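Local structure of putative citrate lyase, alfa subunit (2HJ0) at residues A133-I138 with G391-A396; R12-Q17 with D491-L496. The protein belongs to the CitF family of citrate lyase alpha subunits and has an alpha/beta fold built around two large mixed beta sheets. All coordinates share one frame; numbering follows the deposited sequence.

Interaction 1: A133-I138 with G391-A396; sequences AISEGI and GVIRGA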
ATOM      1  N   ALA A 133       6.671  -6.237 -36.168  1.00 18.17           N
ATOM      2  CA  ALA A 133       5.450  -6.921 -36.566  1.00 18.16           C
ATOM      3  C   ALA A 133       4.268  -5.936 -36.568  1.00 18.59           C
ATOM      4  O   ALA A 133       3.639  -5.712 -37.605  1.00 18.36           O
ATOM      5  CB  ALA A 133       5.168  -8.080 -35.626  1.00 15.86           C
ATOM      6  N   ILE A 134       3.970  -5.340 -35.415  1.00 18.62           N
ATOM      7  CA  ILE A 134       2.863  -4.395 -35.324  1.00 19.01           C
ATOM      8  C   ILE A 134       2.886  -3.307 -36.392  1.00 20.58           C
ATOM      9  O   ILE A 134       1.842  -2.864 -36.870  1.00 21.02           O
ATOM     10  CB  ILE A 134       2.831  -3.720 -33.961  1.00 16.84           C
ATOM     11  CG1 ILE A 134       2.455  -4.748 -32.906  1.00 16.35           C
ATOM     12  CG2 ILE A 134       1.834  -2.577 -33.969  1.00 16.06           C
ATOM     13  CD1 ILE A 134       1.073  -5.313 -33.090  1.00 16.92           C
ATOM     14  N   SER A 135       4.085  -2.899 -36.778  1.00 21.04           N
ATOM     15  CA  SER A 135       4.245  -1.852 -37.768  1.00 21.70           C
ATOM     16  C   SER A 135       3.890  -2.322 -39.179  1.00 23.15           C
ATOM     17  O   SER A 135       3.663  -1.507 -40.068  1.00 21.98           O
ATOM     18  CB  SER A 135       5.686  -1.339 -37.727  1.00 21.06           C
ATOM     19  OG  SER A 135       5.743   0.068 -37.874  1.00 23.29           O
ATOM     20  N   GLU A 136       3.846  -3.636 -39.388  1.00 25.24           N
ATOM     21  CA  GLU A 136       3.518  -4.158 -40.700  1.00 26.55           C
ATOM     22  C   GLU A 136       2.049  -4.539 -40.816  1.00 26.15           C
ATOM     23  O   GLU A 136       1.630  -5.123 -41.813  1.00 26.45           O
ATOM     24  CB  GLU A 136       4.402  -5.359 -41.048  1.00 27.72           C
ATOM     25  CG  GLU A 136       3.968  -6.672 -40.445  1.00 32.40           C
ATOM     26  CD  GLU A 136       4.722  -7.866 -41.044  1.00 35.39           C
ATOM     27  OE1 GLU A 136       5.975  -7.909 -40.936  1.00 35.03           O
ATOM     28  OE2 GLU A 136       4.058  -8.763 -41.626  1.00 37.32           O
ATOM     29  N   GLY A 137       1.272  -4.228 -39.786  1.00 25.96           N
ATOM     30  CA  GLY A 137      -0.152  -4.516 -39.832  1.00 25.89           C
ATOM     31  C   GLY A 137      -0.635  -5.836 -39.269  1.00 24.48           C
ATOM     32  O   GLY A 137      -1.774  -6.211 -39.500  1.00 24.57           O
ATOM     33  N   ILE A 138       0.211  -6.539 -38.532  1.00 24.68           N
ATOM     34  CA  ILE A 138      -0.166  -7.816 -37.940  1.00 25.70           C
ATOM     35  C   ILE A 138      -1.513  -7.785 -37.212  1.00 26.06           C
ATOM     36  O   ILE A 138      -2.359  -8.620 -37.477  1.00 27.27           O
ATOM     37  CB  ILE A 138       0.914  -8.298 -36.944  1.00 27.49           C
ATOM     38  CG1 ILE A 138       2.213  -8.549 -37.685  1.00 29.46           C
ATOM     39  CG2 ILE A 138       0.476  -9.566 -36.240  1.00 28.89           C
ATOM     40  CD1 ILE A 138       2.042  -9.457 -38.881  1.00 29.50           C
ATOM     41  N   GLY A 391      10.519   4.744 -39.859  1.00 26.04           N
ATOM     42  CA  GLY A 391       9.124   4.837 -39.453  1.00 25.80           C
ATOM     43  C   GLY A 391       8.586   3.623 -38.724  1.00 25.49           C
ATOM     44  O   GLY A 391       7.430   3.583 -38.320  1.00 25.65           O
ATOM     45  N   VAL A 392       9.436   2.625 -38.553  1.00 26.06           N
ATOM     46  CA  VAL A 392       9.058   1.402 -37.869  1.00 25.85           C
ATOM     47  C   VAL A 392       9.069   1.574 -36.351  1.00 27.55           C
ATOM     48  O   VAL A 392      10.053   2.047 -35.782  1.00 29.06           O
ATOM     49  CB  VAL A 392      10.039   0.285 -38.209  1.00 23.84           C
ATOM     50  CG1 VAL A 392       9.656  -0.986 -37.483  1.00 22.66           C
ATOM     51  CG2 VAL A 392      10.082   0.078 -39.701  1.00 24.24           C
ATOM     52  N   ILE A 393       7.988   1.185 -35.685  1.00 27.59           N
ATOM     53  CA  ILE A 393       7.953   1.294 -34.232  1.00 27.32           C
ATOM     54  C   ILE A 393       9.078   0.452 -33.638  1.00 27.84           C
ATOM     55  O   ILE A 393       9.337  -0.651 -34.107  1.00 30.06           O
ATOM     56  CB  ILE A 393       6.630   0.780 -33.665  1.00 27.11           C
ATOM     57  CG1 ILE A 393       5.534   1.820 -33.901  1.00 26.22           C
ATOM     58  CG2 ILE A 393       6.809   0.414 -32.195  1.00 26.37           C
ATOM     59  CD1 ILE A 393       4.219   1.468 -33.266  1.00 25.02           C
ATOM     60  N   ARG A 394       9.749   0.966 -32.614  1.00 27.12           N
ATOM     61  CA  ARG A 394      10.831   0.224 -31.970  1.00 25.28           C
ATOM     62  C   ARG A 394      11.250   0.917 -30.685  1.00 23.22           C
ATOM     63  O   ARG A 394      12.193   0.490 -30.020  1.00 24.03           O
ATOM     64  CB  ARG A 394      12.037   0.096 -32.907  1.00 26.54           C
ATOM     65  CG  ARG A 394      12.680   1.423 -33.289  1.00 30.19           C
ATOM     66  CD  ARG A 394      13.755   1.261 -34.362  1.00 32.38           C
ATOM     67  NE  ARG A 394      13.250   0.628 -35.592  1.00 33.72           N
ATOM     68  CZ  ARG A 394      13.140  -0.686 -35.793  1.00 33.68           C
ATOM     69  NH1 ARG A 394      13.493  -1.545 -34.846  1.00 34.62           N
ATOM     70  NH2 ARG A 394      12.701  -1.143 -36.955  1.00 33.17           N
ATOM     71  N   GLY A 395      10.537   1.983 -30.338  1.00 20.97           N
ATOM     72  CA  GLY A 395      10.853   2.730 -29.139  1.00 19.13           C
ATOM     73  C   GLY A 395       9.966   2.423 -27.951  1.00 18.41           C
ATOM     74  O   GLY A 395       9.509   1.294 -27.771  1.00 19.11           O
ATOM     75  N   ALA A 396       9.733   3.440 -27.130  1.00 17.71           N
ATOM     76  CA  ALA A 396       8.899   3.308 -25.944  1.00 16.65           C
ATOM     77  C   ALA A 396       8.605   4.677 -25.354  1.00 16.00           C
ATOM     78  O   ALA A 396       9.476   5.555 -25.295  1.00 15.06           O
ATOM     79  CB  ALA A 396       9.591   2.448 -24.919  1.00 15.89           C
TER

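Interaction 2: R12-Q17 with D491-L496; sequences RKYANQ and DKIVAL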
ATOM      1  N   ARG A  12     -10.486  11.697 -37.660  1.00 41.87           N
ATOM      2  CA  ARG A  12     -11.644  12.019 -36.831  1.00 42.77           C
ATOM      3  C   ARG A  12     -12.206  10.808 -36.102  1.00 42.61           C
ATOM      4  O   ARG A  12     -12.777  10.937 -35.023  1.00 43.21           O
ATOM      5  CB  ARG A  12     -12.735  12.655 -37.691  1.00 44.52           C
ATOM      6  CG  ARG A  12     -12.700  14.169 -37.738  1.00 46.56           C
ATOM      7  CD  ARG A  12     -13.474  14.777 -36.580  1.00 48.19           C
ATOM      8  NE  ARG A  12     -13.450  16.237 -36.623  1.00 49.96           N
ATOM      9  CZ  ARG A  12     -14.249  17.022 -35.909  1.00 50.84           C
ATOM     10  NH1 ARG A  12     -15.147  16.489 -35.091  1.00 51.54           N
ATOM     11  NH2 ARG A  12     -14.145  18.341 -36.009  1.00 52.25           N
ATOM     12  N   LYS A  13     -12.046   9.631 -36.698  1.00 42.37           N
ATOM     13  CA  LYS A  13     -12.539   8.405 -36.088  1.00 42.21           C
ATOM     14  C   LYS A  13     -11.959   8.240 -34.680  1.00 41.92           C
ATOM     15  O   LYS A  13     -12.665   7.875 -33.736  1.00 42.26           O
ATOM     16  CB  LYS A  13     -12.164   7.197 -36.952  1.00 41.86           C
ATOM     17  CG  LYS A  13     -12.655   5.866 -36.395  1.00 43.34           C
ATOM     18  CD  LYS A  13     -12.380   4.707 -37.344  1.00 44.75           C
ATOM     19  CE  LYS A  13     -10.895   4.551 -37.637  1.00 46.58           C
ATOM     20  NZ  LYS A  13     -10.602   3.427 -38.583  1.00 48.20           N
ATOM     21  N   TYR A  14     -10.670   8.528 -34.545  1.00 40.73           N
ATOM     22  CA  TYR A  14      -9.993   8.405 -33.264  1.00 39.50           C
ATOM     23  C   TYR A  14      -9.992   9.719 -32.500  1.00 39.93           C
ATOM     24  O   TYR A  14     -10.082   9.735 -31.272  1.00 39.87           O
ATOM     25  CB  TYR A  14      -8.561   7.920 -33.485  1.00 37.00           C
ATOM     26  CG  TYR A  14      -8.488   6.527 -34.062  1.00 35.65           C
ATOM     27  CD1 TYR A  14      -9.036   5.449 -33.382  1.00 34.97           C
ATOM     28  CD2 TYR A  14      -7.888   6.288 -35.294  1.00 35.90           C
ATOM     29  CE1 TYR A  14      -8.990   4.169 -33.911  1.00 34.43           C
ATOM     30  CE2 TYR A  14      -7.839   5.004 -35.833  1.00 34.55           C
ATOM     31  CZ  TYR A  14      -8.393   3.953 -35.133  1.00 34.14           C
ATOM     32  OH  TYR A  14      -8.356   2.679 -35.640  1.00 34.94           O
ATOM     33  N   ALA A  15      -9.895  10.825 -33.227  1.00 40.71           N
ATOM     34  CA  ALA A  15      -9.888  12.143 -32.607  1.00 41.59           C
ATOM     35  C   ALA A  15     -11.192  12.365 -31.862  1.00 42.34           C
ATOM     36  O   ALA A  15     -11.249  13.135 -30.910  1.00 42.18           O
ATOM     37  CB  ALA A  15      -9.704  13.213 -33.663  1.00 42.10           C
ATOM     38  N   ASN A  16     -12.240  11.681 -32.304  1.00 43.94           N
ATOM     39  CA  ASN A  16     -13.553  11.794 -31.690  1.00 45.05           C
ATOM     40  C   ASN A  16     -13.707  10.731 -30.600  1.00 46.38           C
ATOM     41  O   ASN A  16     -14.298  10.988 -29.557  1.00 46.32           O
ATOM     42  CB  ASN A  16     -14.633  11.635 -32.768  1.00 44.62           C
ATOM     43  CG  ASN A  16     -16.026  11.946 -32.256  1.00 44.22           C
ATOM     44  OD1 ASN A  16     -16.756  11.055 -31.816  1.00 42.14           O
ATOM     45  ND2 ASN A  16     -16.397  13.222 -32.304  1.00 44.38           N
ATOM     46  N   GLN A  17     -13.159   9.545 -30.853  1.00 48.02           N
ATOM     47  CA  GLN A  17     -13.211   8.430 -29.908  1.00 50.14           C
ATOM     48  C   GLN A  17     -12.519   8.865 -28.618  1.00 50.64           C
ATOM     49  O   GLN A  17     -13.078   8.763 -27.530  1.00 50.61           O
ATOM     50  CB  GLN A  17     -12.495   7.216 -30.513  1.00 51.53           C
ATOM     51  CG  GLN A  17     -13.306   5.925 -30.559  1.00 53.33           C
ATOM     52  CD  GLN A  17     -13.009   4.990 -29.391  1.00 54.57           C
ATOM     53  OE1 GLN A  17     -13.277   5.316 -28.230  1.00 55.32           O
ATOM     54  NE2 GLN A  17     -12.447   3.821 -29.699  1.00 54.26           N
ATOM     55  N   ASP A 491      -2.141   3.069 -44.955  1.00 42.07           N
ATOM     56  CA  ASP A 491      -3.349   3.758 -44.525  1.00 39.99           C
ATOM     57  C   ASP A 491      -3.913   3.187 -43.244  1.00 37.41           C
ATOM     58  O   ASP A 491      -4.875   3.718 -42.687  1.00 37.16           O
ATOM     59  CB  ASP A 491      -4.415   3.687 -45.619  1.00 42.83           C
ATOM     60  CG  ASP A 491      -4.296   4.822 -46.619  1.00 45.37           C
ATOM     61  OD1 ASP A 491      -4.585   5.980 -46.225  1.00 46.88           O
ATOM     62  OD2 ASP A 491      -3.910   4.557 -47.786  1.00 45.82           O
ATOM     63  N   LYS A 492      -3.318   2.096 -42.782  1.00 33.89           N
ATOM     64  CA  LYS A 492      -3.780   1.462 -41.562  1.00 31.03           C
ATOM     65  C   LYS A 492      -3.140   2.070 -40.327  1.00 28.88           C
ATOM     66  O   LYS A 492      -1.927   2.253 -40.272  1.00 28.00           O
ATOM     67  CB  LYS A 492      -3.488  -0.039 -41.584  1.00 30.76           C
ATOM     68  CG  LYS A 492      -3.864  -0.732 -40.281  1.00 29.95           C
ATOM     69  CD  LYS A 492      -3.510  -2.207 -40.278  1.00 31.32           C
ATOM     70  CE  LYS A 492      -3.456  -2.740 -38.849  1.00 31.57           C
ATOM     71  NZ  LYS A 492      -4.683  -2.405 -38.066  1.00 30.41           N
ATOM     72  N   ILE A 493      -3.966   2.381 -39.336  1.00 26.07           N
ATOM     73  CA  ILE A 493      -3.465   2.938 -38.096  1.00 23.79           C
ATOM     74  C   ILE A 493      -2.963   1.782 -37.237  1.00 22.93           C
ATOM     75  O   ILE A 493      -3.746   1.072 -36.604  1.00 23.01           O
ATOM     76  CB  ILE A 493      -4.557   3.679 -37.336  1.00 22.69           C
ATOM     77  CG1 ILE A 493      -5.201   4.728 -38.241  1.00 21.17           C
ATOM     78  CG2 ILE A 493      -3.964   4.310 -36.095  1.00 21.60           C
ATOM     79  CD1 ILE A 493      -4.250   5.792 -38.733  1.00 21.07           C
ATOM     80  N   VAL A 494      -1.651   1.591 -37.240  1.00 21.74           N
ATOM     81  CA  VAL A 494      -0.999   0.528 -36.488  1.00 19.91           C
ATOM     82  C   VAL A 494      -1.106   0.666 -34.966  1.00 18.29           C
ATOM     83  O   VAL A 494      -1.128  -0.335 -34.243  1.00 16.47           O
ATOM     84  CB  VAL A 494       0.482   0.456 -36.898  1.00 20.61           C
ATOM     85  CG1 VAL A 494       1.361   0.135 -35.701  1.00 22.30           C
ATOM     86  CG2 VAL A 494       0.644  -0.593 -37.980  1.00 20.84           C
ATOM     87  N   ALA A 495      -1.181   1.905 -34.485  1.00 16.98           N
ATOM     88  CA  ALA A 495      -1.273   2.172 -33.052  1.00 15.09           C
ATOM     89  C   ALA A 495      -1.670   3.618 -32.730  1.00 13.49           C
ATOM     90  O   ALA A 495      -1.439   4.531 -33.514  1.00 12.36           O
ATOM     91  CB  ALA A 495       0.066   1.852 -32.398  1.00 14.54           C
ATOM     92  N   LEU A 496      -2.265   3.815 -31.566  1.00 12.17           N
ATOM     93  CA  LEU A 496      -2.647   5.144 -31.131  1.00 12.45           C
ATOM     94  C   LEU A 496      -1.716   5.562 -29.983  1.00 12.96           C
ATOM     95  O   LEU A 496      -1.357   4.743 -29.129  1.00 14.71           O
ATOM     96  CB  LEU A 496      -4.101   5.127 -30.645  1.00 13.28           C
ATOM     97  CG  LEU A 496      -5.168   4.588 -31.632  1.00 14.34           C
ATOM     98  CD1 LEU A 496      -6.539   4.569 -30.967  1.00 11.84           C
ATOM     99  CD2 LEU A 496      -5.212   5.457 -32.884  1.00 14.82           C
TER

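Interaction 1: A133-I138 with G391-A396
Ser135 and Ile393 share the one hydrogen bond of this contact, where helix 127-135 meets the loop that follows strand 383-384. The backbone N-H of Ile393 points at the hydroxyl of Ser135: N to OG is 3.3 Å and the angle at the hydrogen is 163°, so the bond is nearly straight but long and weak. The hydroxyl lies alongside the loop backbone, with OG 3.6 Å from Val392 CA. Ser135 OG thus accepts the main-chain N-H of the buried residue Ile393, in a loop without regular secondary structure. The two backbones come nearest at Ser135 and Val392, whose CA atoms are 5.8 Å apart.

Looser van der Waals contacts accompany this bond. With CG1 anti to the backbone N (chi1 179°), Val392 places this methyl 4.0 Å from Ser135 CB. Ile393, whose CB points at the helix, sets CG1 4.3 Å from Ser135 OG, so the hydroxyl is bordered by aliphatic carbon. About 137 Å² is buried in all, with Ser135 the main contributor from the helix. At Gly391 the loop backbone has a positive phi (72°), a conformation that glycine adopts easily.

Next to the contact, Val392 N makes a hydrogen bond to Asp390 OD2. Strand 504-511 borders both segments: Val511 makes a backbone hydrogen bond with Ser135 and touches Val392, and Val508 packs on Ile393. Strand 493-498 joins through Val494, which meets both Ile134 and Ile393, while helix 109-114 lies against Ala133 and Ile134.

Interaction 2: R12-Q17 with D491-L496
The Tyr14 ring carries a methyl group of Leu496 over one face and meets Ile493 at its edge, docking the short N-terminal helix 12-17 on the beta hairpin formed by strands 493-498 and 504-511 at one edge, within this chain, of a mixed sheet. Over the face, Leu496 CD2 makes a CH-pi contact: it stands 3.7 Å from the ring centroid of Tyr14 and only 13° off the ring normal. At the edge, near the ring plane, Ile493 CG1 is 3.6 Å from Tyr14 CE2. The leucine side chain crosses the tyrosine at about a right angle, whereas Ile493 and Tyr14 run past each other in opposite directions.

Ile493 and Leu496 both point toward the helix although two residues separate them. Between them Val494 and Ala495 together face Val508 in a classic beta bulge, consistent with the extra residue that returns Leu496 to the side of Ile493. Pro142 and Leu504 also touch the tyrosine, and Tyr18 and Val507 pack on Leu496.

The contact is wholly apolar across the two segments and buries about 162 Å². In Leu496, CG lies beside the backbone N (chi1 -55°) and CD1 continues the extended chain (chi2 177°); both methyls reach the ring, CD1 at 3.6 Å from Tyr14 CD1.

How the interactions relate
From the N terminus, the chain first forms helix 12-17, whose partner strand comes only near the C terminus, so interaction 2 closes a loop spanning almost the whole protein. Within that loop, helix 127-135 and the loop at 391-396 meet in interaction 1, which closes a smaller one of 252 intervening residues; the two are nested and do not cross. Their centres are about 15 Å apart, and the hairpin of strands 493-498 and 504-511 links them. Gly137 of 133-138 also lies against Lys492 of 491-496. Together they tie the N-terminal helix, helix 127-135 and the loop before helix 400-406 to the edge of the mixed sheet that carries this hairpin.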